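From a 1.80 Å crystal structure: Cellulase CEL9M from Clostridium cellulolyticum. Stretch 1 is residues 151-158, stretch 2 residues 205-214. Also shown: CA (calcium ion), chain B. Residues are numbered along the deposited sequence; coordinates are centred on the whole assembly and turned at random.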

# COMPACT_ATOMS: atom_id res chain seq x y z
N ALA A 151 7.16 -9.61 15.38
CA ALA A 151 6.39 -8.81 14.44
C ALA A 151 6.93 -9.19 13.06
O ALA A 151 7.24 -8.33 12.25
CB ALA A 151 6.59 -7.33 14.70
N SER A 152 7.02 -10.50 12.83
CA SER A 152 7.56 -11.03 11.58
C SER A 152 6.93 -10.49 10.30
O SER A 152 7.64 -10.26 9.32
CB SER A 152 7.45 -12.56 11.58
OG SER A 152 8.11 -13.11 12.70
N ASP A 153 5.62 -10.29 10.31
CA ASP A 153 4.96 -9.78 9.12
C ASP A 153 5.31 -8.32 8.87
O ASP A 153 5.65 -7.94 7.74
CB ASP A 153 3.43 -9.98 9.21
CG ASP A 153 2.83 -9.42 10.49
OD1 ASP A 153 3.57 -9.20 11.48
OD2 ASP A 153 1.60 -9.21 10.52
N ILE A 154 5.26 -7.50 9.91
CA ILE A 154 5.58 -6.09 9.80
C ILE A 154 7.05 -5.90 9.42
O ILE A 154 7.38 -5.13 8.51
CB ILE A 154 5.28 -5.35 11.12
CG1 ILE A 154 3.78 -5.41 11.39
CG2 ILE A 154 5.78 -3.90 11.06
CD1 ILE A 154 3.34 -4.67 12.65
N LEU A 155 7.93 -6.62 10.11
CA LEU A 155 9.36 -6.53 9.85
C LEU A 155 9.70 -6.94 8.42
O LEU A 155 10.55 -6.33 7.78
CB LEU A 155 10.13 -7.42 10.84
CG LEU A 155 10.16 -6.91 12.28
CD1 LEU A 155 10.73 -7.99 13.21
CD2 LEU A 155 11.00 -5.64 12.35
N SER A 156 9.01 -7.96 7.92
CA SER A 156 9.26 -8.45 6.57
C SER A 156 8.78 -7.49 5.49
O SER A 156 9.46 -7.29 4.50
CB SER A 156 8.62 -9.83 6.37
OG SER A 156 9.26 -10.80 7.18
N GLU A 157 7.60 -6.90 5.68
CA GLU A 157 7.12 -5.96 4.68
C GLU A 157 8.02 -4.73 4.64
O GLU A 157 8.29 -4.18 3.58
CB GLU A 157 5.67 -5.54 4.97
CG GLU A 157 4.64 -6.63 4.64
CD GLU A 157 4.79 -7.19 3.24
OE1 GLU A 157 5.06 -6.41 2.30
OE2 GLU A 157 4.62 -8.41 3.06
N THR A 158 8.50 -4.31 5.81
CA THR A 158 9.39 -3.16 5.90
C THR A 158 10.71 -3.51 5.23
O THR A 158 11.29 -2.70 4.51
CB THR A 158 9.62 -2.75 7.37
OG1 THR A 158 8.35 -2.52 7.99
CG2 THR A 158 10.44 -1.47 7.45
N GLN A 205 -5.69 -6.48 12.53
CA GLN A 205 -5.46 -7.79 13.12
C GLN A 205 -4.88 -8.73 12.07
O GLN A 205 -5.58 -9.19 11.18
CB GLN A 205 -6.77 -8.34 13.67
CG GLN A 205 -7.28 -7.56 14.87
CD GLN A 205 -8.66 -7.99 15.31
OE1 GLN A 205 -9.66 -7.60 14.72
NE2 GLN A 205 -8.71 -8.81 16.36
N ALA A 206 -3.58 -9.02 12.20
CA ALA A 206 -2.89 -9.89 11.25
C ALA A 206 -3.10 -11.36 11.55
O ALA A 206 -3.34 -11.75 12.70
CB ALA A 206 -1.40 -9.56 11.26
N THR A 207 -2.99 -12.19 10.51
CA THR A 207 -3.21 -13.62 10.66
C THR A 207 -2.09 -14.50 10.11
O THR A 207 -2.07 -15.70 10.35
CB THR A 207 -4.50 -14.05 9.95
OG1 THR A 207 -4.36 -13.83 8.54
CG2 THR A 207 -5.68 -13.24 10.46
N SER A 208 -1.15 -13.91 9.38
CA SER A 208 -0.08 -14.70 8.78
C SER A 208 1.24 -13.96 8.64
O SER A 208 1.25 -12.75 8.41
CB SER A 208 -0.52 -15.15 7.39
OG SER A 208 -0.75 -14.00 6.58
N PHE A 209 2.35 -14.68 8.77
CA PHE A 209 3.66 -14.05 8.62
C PHE A 209 4.57 -14.84 7.67
O PHE A 209 5.55 -14.30 7.16
CB PHE A 209 4.34 -13.85 9.98
CG PHE A 209 4.66 -15.12 10.71
CD1 PHE A 209 5.77 -15.88 10.35
CD2 PHE A 209 3.85 -15.56 11.75
CE1 PHE A 209 6.07 -17.06 11.02
CE2 PHE A 209 4.14 -16.75 12.42
CZ PHE A 209 5.25 -17.50 12.06
N GLY A 210 4.23 -16.10 7.42
CA GLY A 210 5.04 -16.91 6.52
C GLY A 210 5.07 -16.32 5.12
O GLY A 210 6.07 -16.41 4.41
N ASP A 211 3.95 -15.73 4.72
CA ASP A 211 3.85 -15.11 3.41
C ASP A 211 4.80 -13.91 3.32
O ASP A 211 5.51 -13.74 2.33
CB ASP A 211 2.40 -14.66 3.16
CG ASP A 211 1.83 -13.80 4.30
OD1 ASP A 211 2.08 -14.12 5.48
OD2 ASP A 211 1.12 -12.82 4.01
N ASP A 212 4.82 -13.10 4.37
CA ASP A 212 5.68 -11.92 4.40
C ASP A 212 7.17 -12.29 4.43
O ASP A 212 7.98 -11.69 3.73
CB ASP A 212 5.30 -11.06 5.60
CG ASP A 212 3.84 -10.66 5.56
OD1 ASP A 212 3.50 -9.73 4.81
OD2 ASP A 212 3.03 -11.30 6.26
N LEU A 213 7.53 -13.28 5.24
CA LEU A 213 8.92 -13.71 5.31
C LEU A 213 9.41 -14.19 3.94
O LEU A 213 10.51 -13.86 3.51
CB LEU A 213 9.10 -14.83 6.33
CG LEU A 213 9.15 -14.42 7.80
CD1 LEU A 213 9.10 -15.67 8.68
CD2 LEU A 213 10.43 -13.64 8.08
N ALA A 214 8.58 -14.99 3.27
CA ALA A 214 8.92 -15.52 1.96
C ALA A 214 9.09 -14.38 0.96
O ALA A 214 10.05 -14.34 0.20
CB ALA A 214 7.84 -16.48 1.48
CA CA B . 0.70 -11.83 6.23
O HOH W 1 0.02 -10.27 7.91
O HOH W 2 0.79 -9.72 5.02

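Asp212, Asp153 and Ser156 cover the most surface in this contact, with 85, 71 and 51 Å² buried by the opposing stretch out of 377 Å² for both sides together. The two helices run in roughly the same direction, their axes 25° apart and 8.0 Å from each other at closest approach.

Asp212 points its CA-to-CB bond toward stretch 1, and its carboxylate has three partners. Asp212 OD2 binds the calcium ion CA at 2.4 Å, while Asp212 OD1 lies 2.5 Å from Glu157 OE2. Two acid oxygens this close probably share a proton, which would relieve the repulsion expected of two buried carboxylates, although the geometry does not settle the matter. OD1 also accepts a hydrogen bond from water 2 (O to Asp212 OD1, 2.7 Å), itself a calcium ligand.

Asp153 reaches the metal site indirectly. Its OD2 accepts a hydrogen bond from water 1 (O to Asp153 OD2, 3.2 Å), whose O lies 2.4 Å from the calcium ion CA. Stretch 2 supplies Ser208, Asp211 and Asp212 as ligands, and one more atom comes from elsewhere in the structure, so the water links stretch 1 to a site built largely by its neighbour. The Asp153 side chain also packs, with Asp153 CB 3.3 Å from Asp212 OD2 and Asp153 OD2 3.1 Å from Ala206 CB.

Ser156 shows how a small residue fits between the helices: Ser156 CB is 3.3 Å from Asp212 O and 3.6 Å from Asp212 CB. Ser156 OG donates to Ser152 O at 2.7 Å, satisfying the hydroxyl within its own helix while it touches Leu213 CD2 at 3.2 Å. Near the helix starts, Ser152 CB meets Phe209 CB at 3.7 Å, whereas the end of the Phe209 side chain leads away.

No clear direct hydrogen bond crosses the interface; close packing, the Glu157–Asp212 carboxyl pair and the hydrated calcium site join the stretches.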